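Local coordinates for protein translation initiation factor 4E (PDB 3M94) that binds the trimethylguanosine cap of messenger RNA, as a nematode member of the eIF4E family that probably recruits capped transcripts for translation, at residues A[118-123]-A[127-132]; A[81-86]-A[93-98]; A[147-152]-A[159-164]. All coordinates share one frame; numbering follows the deposited sequence.

In the fold
All three contacts meet on the curved antiparallel sheet of the eIF4E fold. Interaction 1 lies nearest the middle of the chain and pairs strands 115-121 and 127-133 by backbone hydrogen bonds; at one end it becomes charged, where it meets the cap diphosphate. Interactions 2 and 3 are small packings of a helix on the sheet. Interaction 2 is buried and wholly apolar, whereas interaction 3 has a buried L149–I161 centre that reaches the surface at the partly exposed K150. Strand 77-83 joins them, since V81 and V83 bond to V129 and D127 of interaction 1, while V81 also packs on I161 and L149. Waters bridge the segments of interactions 1 and 3, but not of interaction 2.

Interaction 1: A[118-123]-A[127-132]; sequences AVVNVR and DKVSLW. With M7M (N,N,7-trimethylguanosine 5'-(trihydrogen diphosphate)), chain C.
V119 and W132 make the closest side-chain packing between 118-123 and 127-132. CG2 of V119 lies over one face of the indole, offset toward its rim, 3.8 Å from the centroid of the five-membered ring of W132, a CH-pi contact. With CG1 anti to the backbone N (chi1 -177°), V119 turns CG2 to the ring. Along the backbones V119 and S130, then N121 and K128, form two hydrogen-bonded antiparallel pairs, the shortest links being S130 N to V119 O and N121 N to K128 O, each 2.8 Å. Between them V120 and V129 pair without hydrogen bonds, their CG2 methyls 4.2 Å apart, on the face that W96 and L99 of helix 88-104 cover. This is a beta hairpin in the curved sheet of eIF4E, with N121 and K128 of the cap pocket on the face of V119, and R123 just beyond the strand. There the packing gives way to polar groups and a water that binds V119 O, N121 OD1 and S130 OG, while N121 ND2 bonds to D56. Toward the turn, D127 OD1 takes the backbone N of R123 on its anti side at 3.1 Å, and OD2 forms a salt bridge with R88. The partly exposed R123 and K128 converge on the diphosphate. R123 NE points almost straight at OBA of the cap analogue (3.2 Å, 170° at the hydrogen), at the guanidinium edge; N121 CB sits over one guanidinium face. NH1 of R123 curls back onto V122 O at 2.7 Å, meeting it from above the carbonyl plane, and also bonds to S55. K128, bent at chi3 (-74°), brings NZ to OAY of the ligand at 2.9 Å, with a weak second bond to OBD.

Interaction 2: A[81-86]-A[93-98]; sequences VVVDKQ and DHYWLE
This is a small, wholly apolar helix-on-sheet contact, in which Y95 of helix 88-104 rests against V81 and V83 near the end of strand 77-83. No hydrogen bond crosses between 81-86 and 93-98, and the backbones stay well apart, the nearest CA atoms being those of V83 and Y95 at 9.0 Å. The gap is bridged from both sides: the two valines direct their CB atoms toward the helix, whereas V82 between them turns away, and the tyrosine reaches back, offering CD1 and CE1. CD1 of Y95 meets CG2 of V83 at 3.9 Å, and CE1, one atom farther out on the ring, lies 3.9 Å from CG1 of V81. Both methyls approach the ring obliquely. V81 crosses the tyrosine at a slant, but V83 and Y95 run past each other in opposite directions.

The valines share nearly the same first torsion, yet different methyls do the touching. In V81 it is CG1, set anti to the backbone N (chi1 -172°), and in V83 it is CG2, the branch lying beside that N. V81 and V83, two positions apart on the strand, thus meet the adjacent ring carbons CE1 and CD1. Beyond the strand, D84 OD1 accepts the backbone N of Q86 at 3.1 Å, an Asx turn that bends the chain on its way to the helix.

I155 touches both V81 and Y95, and V83 also packs on R88 and L92 of the same helix. Next to Y95, W96 lies on A118 and V120 of strand 115-121, while L97 faces F38, W39 and Y42 of helix 35-42.

Interaction 3: A[147-152]-A[159-164]; sequences QILKAK and EPIRYE
I161 and the pair L149 and K150 turn their CB atoms toward one another across 147-152 and 159-164, and the end of the isoleucine does the touching. Its CD1 lies 4.3 Å from CD2 of L149 and 4.2 Å from CB of K150, so one methyl meets two consecutive residues of the helix. The outer carbons of the isoleucine run on from CB in an extended line (chi2 159°), which carries CD1 to the helix from a strand whose nearest CA, that of I161, is 7.9 Å from the CA of K150. L149 offers a branch tip, K150 only the root of its side chain.

Beyond CB, the K150 chain leads away from the isoleucine and bends at its last torsion (chi4 74°). Its ammonium is held by I155 O and by a salt bridge with D157; a water 2.8 Å from K150 NZ also hydrogen-bonds to E159 O, at 2.9 Å. An apolar centre is thus bordered by a polar link on the side of the connecting loop.

W79 packs on both L149 and I161. The arrangement is that of helix 139-153 lying on the convex, dorsal side of the curved eIF4E sheet.

Interaction 1: A[118-123]-A[127-132]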
loop_
_atom_site.group_PDB
_atom_site.type_symbol
_atom_site.label_atom_id
_atom_site.label_comp_id
_atom_site.label_asym_id
_atom_site.label_seq_id
_atom_site.Cartn_x
_atom_site.Cartn_y
_atom_site.Cartn_z
ATOM N N ALA A 118 2.505 0.153 -1.682
ATOM C CA ALA A 118 1.522 0.260 -0.596
ATOM C C ALA A 118 2.175 0.507 0.763
ATOM O O ALA A 118 3.321 0.102 0.998
ATOM C CB ALA A 118 0.696 -0.997 -0.531
ATOM N N VAL A 119 1.416 1.124 1.668
ATOM C CA VAL A 119 1.906 1.431 3.006
ATOM C C VAL A 119 0.835 1.157 4.055
ATOM O O VAL A 119 -0.323 1.589 3.912
ATOM C CB VAL A 119 2.288 2.930 3.137
ATOM C CG1 VAL A 119 2.880 3.242 4.536
ATOM C CG2 VAL A 119 3.244 3.346 2.036
ATOM N N VAL A 120 1.223 0.453 5.117
ATOM C CA VAL A 120 0.399 0.424 6.304
ATOM C C VAL A 120 1.134 1.101 7.465
ATOM O O VAL A 120 2.267 0.731 7.792
ATOM C CB VAL A 120 -0.118 -1.000 6.655
ATOM C CG1 VAL A 120 1.024 -2.016 6.749
ATOM C CG2 VAL A 120 -0.960 -0.977 7.962
ATOM N N ASN A 121 0.489 2.111 8.054
ATOM C CA ASN A 121 0.986 2.774 9.257
ATOM C C ASN A 121 0.145 2.293 10.430
ATOM O O ASN A 121 -1.079 2.436 10.411
ATOM C CB ASN A 121 0.877 4.304 9.135
ATOM C CG ASN A 121 1.491 4.835 7.841
ATOM O OD1 ASN A 121 0.781 5.346 6.980
ATOM N ND2 ASN A 121 2.815 4.707 7.700
ATOM N N VAL A 122 0.790 1.700 11.431
ATOM C CA VAL A 122 0.089 1.253 12.625
ATOM C C VAL A 122 0.245 2.348 13.670
ATOM O O VAL A 122 1.379 2.676 14.068
ATOM C CB VAL A 122 0.623 -0.106 13.143
ATOM C CG1 VAL A 122 0.143 -0.392 14.551
ATOM C CG2 VAL A 122 0.207 -1.230 12.226
ATOM N N ARG A 123 -0.888 2.914 14.106
ATOM C CA ARG A 123 -0.886 4.046 15.029
ATOM C C ARG A 123 -1.910 3.887 16.181
ATOM O O ARG A 123 -2.875 3.118 16.071
ATOM C CB ARG A 123 -1.145 5.361 14.260
ATOM C CG ARG A 123 -0.151 5.705 13.129
ATOM C CD ARG A 123 1.260 6.011 13.654
ATOM N NE ARG A 123 2.231 6.283 12.583
ATOM C CZ ARG A 123 2.939 5.363 11.917
ATOM N NH1 ARG A 123 2.809 4.063 12.177
ATOM N NH2 ARG A 123 3.793 5.747 10.976
ATOM N N ASP A 127 -5.102 3.261 12.529
ATOM C CA ASP A 127 -4.217 2.789 11.459
ATOM C C ASP A 127 -4.626 3.334 10.085
ATOM O O ASP A 127 -5.787 3.688 9.876
ATOM C CB ASP A 127 -4.201 1.270 11.431
ATOM C CG ASP A 127 -4.120 0.666 12.811
ATOM O OD1 ASP A 127 -3.082 0.831 13.502
ATOM O OD2 ASP A 127 -5.112 0.022 13.204
ATOM N N LYS A 128 -3.656 3.389 9.168
ATOM C CA LYS A 128 -3.835 3.871 7.807
ATOM C C LYS A 128 -3.226 2.882 6.803
ATOM O O LYS A 128 -2.080 2.446 6.964
ATOM C CB LYS A 128 -3.181 5.245 7.639
ATOM C CG LYS A 128 -3.841 6.357 8.487
ATOM C CD LYS A 128 -3.114 7.690 8.412
ATOM C CE LYS A 128 -1.813 7.683 9.189
ATOM N NZ LYS A 128 -1.336 9.083 9.381
ATOM N N VAL A 129 -4.015 2.514 5.794
ATOM C CA VAL A 129 -3.539 1.743 4.641
ATOM C C VAL A 129 -3.601 2.689 3.445
ATOM O O VAL A 129 -4.648 3.280 3.193
ATOM C CB VAL A 129 -4.410 0.484 4.408
ATOM C CG1 VAL A 129 -4.001 -0.259 3.125
ATOM C CG2 VAL A 129 -4.352 -0.455 5.608
ATOM N N SER A 130 -2.485 2.847 2.733
ATOM C CA SER A 130 -2.392 3.781 1.612
ATOM C C SER A 130 -1.825 3.130 0.351
ATOM O O SER A 130 -1.024 2.197 0.434
ATOM C CB SER A 130 -1.497 4.955 1.971
ATOM O OG SER A 130 -2.118 5.765 2.933
ATOM N N LEU A 131 -2.212 3.657 -0.806
ATOM C CA LEU A 131 -1.638 3.205 -2.081
ATOM C C LEU A 131 -1.013 4.417 -2.755
ATOM O O LEU A 131 -1.716 5.364 -3.081
ATOM C CB LEU A 131 -2.701 2.541 -2.971
ATOM C CG LEU A 131 -2.295 2.028 -4.371
ATOM C CD1 LEU A 131 -1.177 0.994 -4.306
ATOM C CD2 LEU A 131 -3.507 1.436 -5.102
ATOM N N TRP A 132 0.300 4.366 -2.961
ATOM C CA TRP A 132 1.073 5.468 -3.552
ATOM C C TRP A 132 1.165 5.348 -5.076
ATOM O O TRP A 132 1.512 4.282 -5.594
ATOM C CB TRP A 132 2.503 5.502 -2.990
ATOM C CG TRP A 132 2.638 5.932 -1.552
ATOM C CD1 TRP A 132 1.709 5.810 -0.559
ATOM C CD2 TRP A 132 3.799 6.509 -0.943
ATOM N NE1 TRP A 132 2.206 6.297 0.619
ATOM C CE2 TRP A 132 3.488 6.733 0.417
ATOM C CE3 TRP A 132 5.057 6.885 -1.421
ATOM C CZ2 TRP A 132 4.398 7.300 1.311
ATOM C CZ3 TRP A 132 5.970 7.447 -0.530
ATOM C CH2 TRP A 132 5.633 7.648 0.821
HETATM O OAX M7M C . 1.531 11.373 11.642
HETATM O OAY M7M C . 0.441 9.160 11.715
HETATM P PAZ M7M C . 1.731 9.807 11.355
HETATM O OBA M7M C . 2.983 9.354 12.025
HETATM O OBB M7M C . 9.369 10.147 3.294
HETATM C CBC M7M C . 7.207 9.005 4.555
HETATM O OBD M7M C . 1.953 9.673 9.773
HETATM N NBE M7M C . 10.793 11.371 4.507
HETATM C CBF M7M C . 9.705 10.620 4.389
HETATM C CBG M7M C . 8.983 10.416 5.528
HETATM N NBH M7M C . 7.885 9.722 5.643
HETATM C CBI M7M C . 7.527 9.789 6.913
HETATM O OBJ M7M C . 3.174 7.502 9.632
HETATM P PBK M7M C . 3.158 8.863 9.092
HETATM O OBL M7M C . 3.108 9.128 7.633
HETATM C CBM M7M C . 11.129 11.875 5.692
HETATM N NBN M7M C . 10.425 11.677 6.808
HETATM C CBO M7M C . 9.328 10.932 6.729
HETATM N NBP M7M C . 8.413 10.520 7.572
HETATM C CBQ M7M C . 8.366 10.829 8.999
HETATM O OBR M7M C . 7.253 10.215 9.620
HETATM C CBS M7M C . 6.205 11.136 9.869
HETATM C CBT M7M C . 4.968 10.711 9.112
HETATM O OBU M7M C . 4.403 9.591 9.745
HETATM N NBV M7M C . 12.225 12.613 5.718
HETATM C CBW M7M C . 12.665 13.196 6.956
HETATM C CBX M7M C . 8.154 12.307 9.104
HETATM C CBY M7M C . 6.661 12.423 9.246
HETATM C CBZ M7M C . 12.957 12.814 4.491
HETATM O OCA M7M C . 8.825 12.721 10.280
HETATM O OCB M7M C . 6.277 13.513 10.067
HETATM O O HOH W 1 -0.490 4.399 4.919
#

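Interaction 2: A[81-86]-A[93-98]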
loop_
_atom_site.group_PDB
_atom_site.type_symbol
_atom_site.label_atom_id
_atom_site.label_comp_id
_atom_site.label_asym_id
_atom_site.label_seq_id
_atom_site.Cartn_x
_atom_site.Cartn_y
_atom_site.Cartn_z
ATOM N N VAL A 81 -6.719 5.199 3.183
ATOM C CA VAL A 81 -7.825 4.503 3.844
ATOM C C VAL A 81 -7.548 4.569 5.353
ATOM O O VAL A 81 -6.555 4.010 5.820
ATOM C CB VAL A 81 -7.890 3.004 3.456
ATOM C CG1 VAL A 81 -9.160 2.362 3.999
ATOM C CG2 VAL A 81 -7.769 2.791 1.940
ATOM N N VAL A 82 -8.390 5.276 6.102
ATOM C CA VAL A 82 -8.302 5.246 7.568
ATOM C C VAL A 82 -9.050 4.027 8.102
ATOM O O VAL A 82 -10.123 3.681 7.616
ATOM C CB VAL A 82 -8.780 6.573 8.257
ATOM C CG1 VAL A 82 -7.857 7.736 7.867
ATOM C CG2 VAL A 82 -10.251 6.897 7.931
ATOM N N VAL A 83 -8.454 3.359 9.082
ATOM C CA VAL A 83 -9.063 2.183 9.695
ATOM C C VAL A 83 -9.492 2.605 11.104
ATOM O O VAL A 83 -8.653 3.007 11.917
ATOM C CB VAL A 83 -8.055 0.994 9.694
ATOM C CG1 VAL A 83 -8.665 -0.267 10.260
ATOM C CG2 VAL A 83 -7.557 0.736 8.288
ATOM N N ASP A 84 -10.799 2.573 11.374
ATOM C CA ASP A 84 -11.316 2.957 12.685
ATOM C C ASP A 84 -10.596 2.154 13.770
ATOM O O ASP A 84 -10.442 0.938 13.645
ATOM C CB ASP A 84 -12.849 2.760 12.766
ATOM C CG ASP A 84 -13.471 3.318 14.071
ATOM O OD1 ASP A 84 -12.733 3.726 14.999
ATOM O OD2 ASP A 84 -14.720 3.348 14.182
ATOM N N LYS A 85 -10.139 2.857 14.811
ATOM C CA LYS A 85 -9.542 2.245 16.012
ATOM C C LYS A 85 -10.355 1.044 16.500
ATOM O O LYS A 85 -9.794 0.030 16.910
ATOM C CB LYS A 85 -9.452 3.262 17.164
ATOM C CG LYS A 85 -8.819 4.612 16.824
ATOM C CD LYS A 85 -8.991 5.594 17.994
ATOM N N GLN A 86 -11.679 1.176 16.446
ATOM C CA GLN A 86 -12.598 0.179 17.001
ATOM C C GLN A 86 -12.743 -1.049 16.117
ATOM O O GLN A 86 -13.009 -2.135 16.611
ATOM C CB GLN A 86 -13.982 0.797 17.261
ATOM C CG GLN A 86 -13.978 2.041 18.153
ATOM C CD GLN A 86 -13.362 1.787 19.516
ATOM O OE1 GLN A 86 -13.972 1.154 20.378
ATOM N NE2 GLN A 86 -12.149 2.289 19.720
ATOM N N ASP A 93 -5.542 -6.290 8.970
ATOM C CA ASP A 93 -4.828 -7.343 8.224
ATOM C C ASP A 93 -5.486 -7.716 6.900
ATOM O O ASP A 93 -4.790 -7.970 5.913
ATOM C CB ASP A 93 -4.636 -8.598 9.075
ATOM C CG ASP A 93 -3.795 -8.341 10.304
ATOM O OD1 ASP A 93 -3.042 -7.339 10.327
ATOM O OD2 ASP A 93 -3.912 -9.136 11.261
ATOM N N HIS A 94 -6.816 -7.748 6.887
ATOM C CA HIS A 94 -7.576 -8.022 5.670
ATOM C C HIS A 94 -7.311 -6.947 4.609
ATOM O O HIS A 94 -6.968 -7.267 3.480
ATOM C CB HIS A 94 -9.070 -8.123 5.992
ATOM C CG HIS A 94 -9.927 -8.461 4.812
ATOM N ND1 HIS A 94 -10.093 -9.754 4.358
ATOM C CD2 HIS A 94 -10.689 -7.679 4.008
ATOM C CE1 HIS A 94 -10.905 -9.751 3.313
ATOM N NE2 HIS A 94 -11.279 -8.504 3.078
ATOM N N TYR A 95 -7.463 -5.676 4.986
ATOM C CA TYR A 95 -7.190 -4.558 4.083
ATOM C C TYR A 95 -5.775 -4.624 3.490
ATOM O O TYR A 95 -5.608 -4.534 2.277
ATOM C CB TYR A 95 -7.405 -3.223 4.799
ATOM C CG TYR A 95 -8.850 -2.727 4.876
ATOM C CD1 TYR A 95 -9.136 -1.474 5.424
ATOM C CD2 TYR A 95 -9.923 -3.490 4.387
ATOM C CE1 TYR A 95 -10.458 -0.984 5.498
ATOM C CE2 TYR A 95 -11.253 -3.008 4.450
ATOM C CZ TYR A 95 -11.508 -1.753 5.018
ATOM O OH TYR A 95 -12.798 -1.255 5.089
ATOM N N TRP A 96 -4.771 -4.781 4.357
ATOM C CA TRP A 96 -3.364 -4.853 3.947
ATOM C C TRP A 96 -3.083 -6.004 2.982
ATOM O O TRP A 96 -2.529 -5.784 1.916
ATOM C CB TRP A 96 -2.458 -4.937 5.177
ATOM C CG TRP A 96 -0.969 -5.026 4.897
ATOM C CD1 TRP A 96 -0.135 -5.991 5.325
ATOM C CD2 TRP A 96 -0.161 -4.086 4.161
ATOM N NE1 TRP A 96 1.151 -5.725 4.911
ATOM C CE2 TRP A 96 1.160 -4.555 4.200
ATOM C CE3 TRP A 96 -0.435 -2.888 3.474
ATOM C CZ2 TRP A 96 2.224 -3.887 3.562
ATOM C CZ3 TRP A 96 0.620 -2.207 2.869
ATOM C CH2 TRP A 96 1.936 -2.713 2.915
ATOM N N LEU A 97 -3.481 -7.219 3.340
ATOM C CA LEU A 97 -3.250 -8.381 2.479
ATOM C C LEU A 97 -3.985 -8.266 1.134
ATOM O O LEU A 97 -3.387 -8.533 0.090
ATOM C CB LEU A 97 -3.624 -9.698 3.182
ATOM C CG LEU A 97 -3.400 -10.992 2.367
ATOM C CD1 LEU A 97 -1.937 -11.120 1.801
ATOM C CD2 LEU A 97 -3.753 -12.222 3.201
ATOM N N GLU A 98 -5.265 -7.873 1.148
ATOM C CA GLU A 98 -5.982 -7.619 -0.115
ATOM C C GLU A 98 -5.257 -6.601 -1.013
ATOM O O GLU A 98 -5.178 -6.785 -2.225
ATOM C CB GLU A 98 -7.420 -7.133 0.129
ATOM C CG GLU A 98 -8.350 -8.145 0.824
ATOM C CD GLU A 98 -8.525 -9.448 0.051
ATOM O OE1 GLU A 98 -8.621 -9.410 -1.185
ATOM O OE2 GLU A 98 -8.581 -10.520 0.682
#

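Interaction 3: A[147-152]-A[159-164]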
loop_
_atom_site.group_PDB
_atom_site.type_symbol
_atom_site.label_atom_id
_atom_site.label_comp_id
_atom_site.label_asym_id
_atom_site.label_seq_id
_atom_site.Cartn_x
_atom_site.Cartn_y
_atom_site.Cartn_z
ATOM N N GLN A 147 -11.154 3.499 -7.477
ATOM C CA GLN A 147 -12.381 2.718 -7.604
ATOM C C GLN A 147 -12.059 1.226 -7.427
ATOM O O GLN A 147 -12.762 0.523 -6.712
ATOM C CB GLN A 147 -13.118 3.018 -8.927
ATOM C CG GLN A 147 -13.601 4.482 -9.057
ATOM C CD GLN A 147 -14.040 4.885 -10.490
ATOM O OE1 GLN A 147 -13.554 4.350 -11.491
ATOM N NE2 GLN A 147 -14.961 5.836 -10.574
ATOM N N ILE A 148 -10.981 0.764 -8.054
ATOM C CA ILE A 148 -10.541 -0.625 -7.914
ATOM C C ILE A 148 -10.115 -0.930 -6.466
ATOM O O ILE A 148 -10.465 -1.969 -5.936
ATOM C CB ILE A 148 -9.397 -0.975 -8.910
ATOM C CG1 ILE A 148 -9.913 -0.937 -10.354
ATOM C CG2 ILE A 148 -8.813 -2.358 -8.614
ATOM C CD1 ILE A 148 -8.827 -0.724 -11.395
ATOM N N LEU A 149 -9.370 -0.027 -5.837
ATOM C CA LEU A 149 -8.961 -0.207 -4.429
ATOM C C LEU A 149 -10.183 -0.395 -3.510
ATOM O O LEU A 149 -10.241 -1.321 -2.695
ATOM C CB LEU A 149 -8.144 1.005 -3.971
ATOM C CG LEU A 149 -7.743 1.150 -2.499
ATOM C CD1 LEU A 149 -6.734 0.082 -2.131
ATOM C CD2 LEU A 149 -7.142 2.518 -2.269
ATOM N N LYS A 150 -11.151 0.502 -3.667
ATOM C CA LYS A 150 -12.388 0.488 -2.906
ATOM C C LYS A 150 -13.078 -0.866 -3.059
ATOM O O LYS A 150 -13.537 -1.451 -2.069
ATOM C CB LYS A 150 -13.308 1.618 -3.400
ATOM C CG LYS A 150 -14.574 1.782 -2.591
ATOM C CD LYS A 150 -15.386 2.961 -3.102
ATOM C CE LYS A 150 -16.844 2.859 -2.703
ATOM N NZ LYS A 150 -17.061 3.149 -1.261
ATOM N N ALA A 151 -13.127 -1.349 -4.306
ATOM C CA ALA A 151 -13.770 -2.611 -4.646
ATOM C C ALA A 151 -13.032 -3.806 -4.028
ATOM O O ALA A 151 -13.628 -4.623 -3.331
ATOM C CB ALA A 151 -13.892 -2.763 -6.188
ATOM N N LYS A 152 -11.726 -3.882 -4.266
ATOM C CA LYS A 152 -10.885 -4.948 -3.717
ATOM C C LYS A 152 -11.000 -5.049 -2.207
ATOM O O LYS A 152 -10.988 -6.141 -1.659
ATOM C CB LYS A 152 -9.405 -4.711 -4.083
ATOM C CG LYS A 152 -9.078 -4.914 -5.562
ATOM C CD LYS A 152 -9.358 -6.336 -6.033
ATOM C CE LYS A 152 -9.132 -6.450 -7.523
ATOM N NZ LYS A 152 -9.088 -7.887 -7.938
ATOM N N GLU A 159 -17.693 5.161 4.395
ATOM C CA GLU A 159 -16.298 5.410 4.751
ATOM C C GLU A 159 -15.475 5.913 3.568
ATOM O O GLU A 159 -14.750 5.142 2.940
ATOM C CB GLU A 159 -15.676 4.162 5.381
ATOM C CG GLU A 159 -16.285 3.803 6.739
ATOM C CD GLU A 159 -16.124 2.333 7.099
ATOM O OE1 GLU A 159 -15.542 1.574 6.284
ATOM O OE2 GLU A 159 -16.582 1.937 8.200
ATOM N N PRO A 160 -15.590 7.219 3.261
ATOM C CA PRO A 160 -14.858 7.835 2.162
ATOM C C PRO A 160 -13.367 7.518 2.168
ATOM O O PRO A 160 -12.772 7.303 3.214
ATOM C CB PRO A 160 -15.076 9.345 2.387
ATOM C CG PRO A 160 -15.643 9.470 3.765
ATOM C CD PRO A 160 -16.416 8.216 3.965
ATOM N N ILE A 161 -12.793 7.448 0.977
ATOM C CA ILE A 161 -11.368 7.335 0.820
ATOM C C ILE A 161 -10.985 8.539 -0.011
ATOM O O ILE A 161 -11.815 9.075 -0.769
ATOM C CB ILE A 161 -10.948 5.984 0.188
ATOM C CG1 ILE A 161 -11.566 5.778 -1.202
ATOM C CG2 ILE A 161 -11.329 4.833 1.126
ATOM C CD1 ILE A 161 -10.812 4.747 -2.106
ATOM N N ARG A 162 -9.755 8.995 0.156
ATOM C CA ARG A 162 -9.330 10.218 -0.498
ATOM C C ARG A 162 -7.948 10.124 -1.090
ATOM O O ARG A 162 -7.087 9.369 -0.615
ATOM C CB ARG A 162 -9.453 11.435 0.437
ATOM C CG ARG A 162 -8.715 11.338 1.754
ATOM C CD ARG A 162 -9.203 12.401 2.724
ATOM N NE ARG A 162 -9.030 11.960 4.109
ATOM C CZ ARG A 162 -8.056 12.362 4.925
ATOM N NH1 ARG A 162 -7.143 13.232 4.516
ATOM N NH2 ARG A 162 -7.996 11.890 6.162
ATOM N N TYR A 163 -7.756 10.885 -2.154
ATOM C CA TYR A 163 -6.490 10.950 -2.820
ATOM C C TYR A 163 -5.911 12.325 -2.541
ATOM O O TYR A 163 -6.563 13.344 -2.773
ATOM C CB TYR A 163 -6.628 10.715 -4.333
ATOM C CG TYR A 163 -5.274 10.671 -4.988
ATOM C CD1 TYR A 163 -4.511 9.505 -4.966
ATOM C CD2 TYR A 163 -4.721 11.815 -5.574
ATOM C CE1 TYR A 163 -3.250 9.462 -5.526
ATOM C CE2 TYR A 163 -3.457 11.782 -6.138
ATOM C CZ TYR A 163 -2.728 10.598 -6.103
ATOM O OH TYR A 163 -1.478 10.558 -6.657
ATOM N N GLU A 164 -4.685 12.346 -2.039
ATOM C CA GLU A 164 -4.024 13.596 -1.692
ATOM C C GLU A 164 -2.580 13.575 -2.147
ATOM O O GLU A 164 -1.970 12.505 -2.230
ATOM C CB GLU A 164 -4.098 13.822 -0.186
ATOM C CG GLU A 164 -3.857 12.550 0.596
ATOM C CD GLU A 164 -3.910 12.743 2.083
ATOM O OE1 GLU A 164 -2.877 12.477 2.731
ATOM O OE2 GLU A 164 -4.975 13.142 2.608
HETATM O O HOH W 2 -15.401 4.909 0.123
#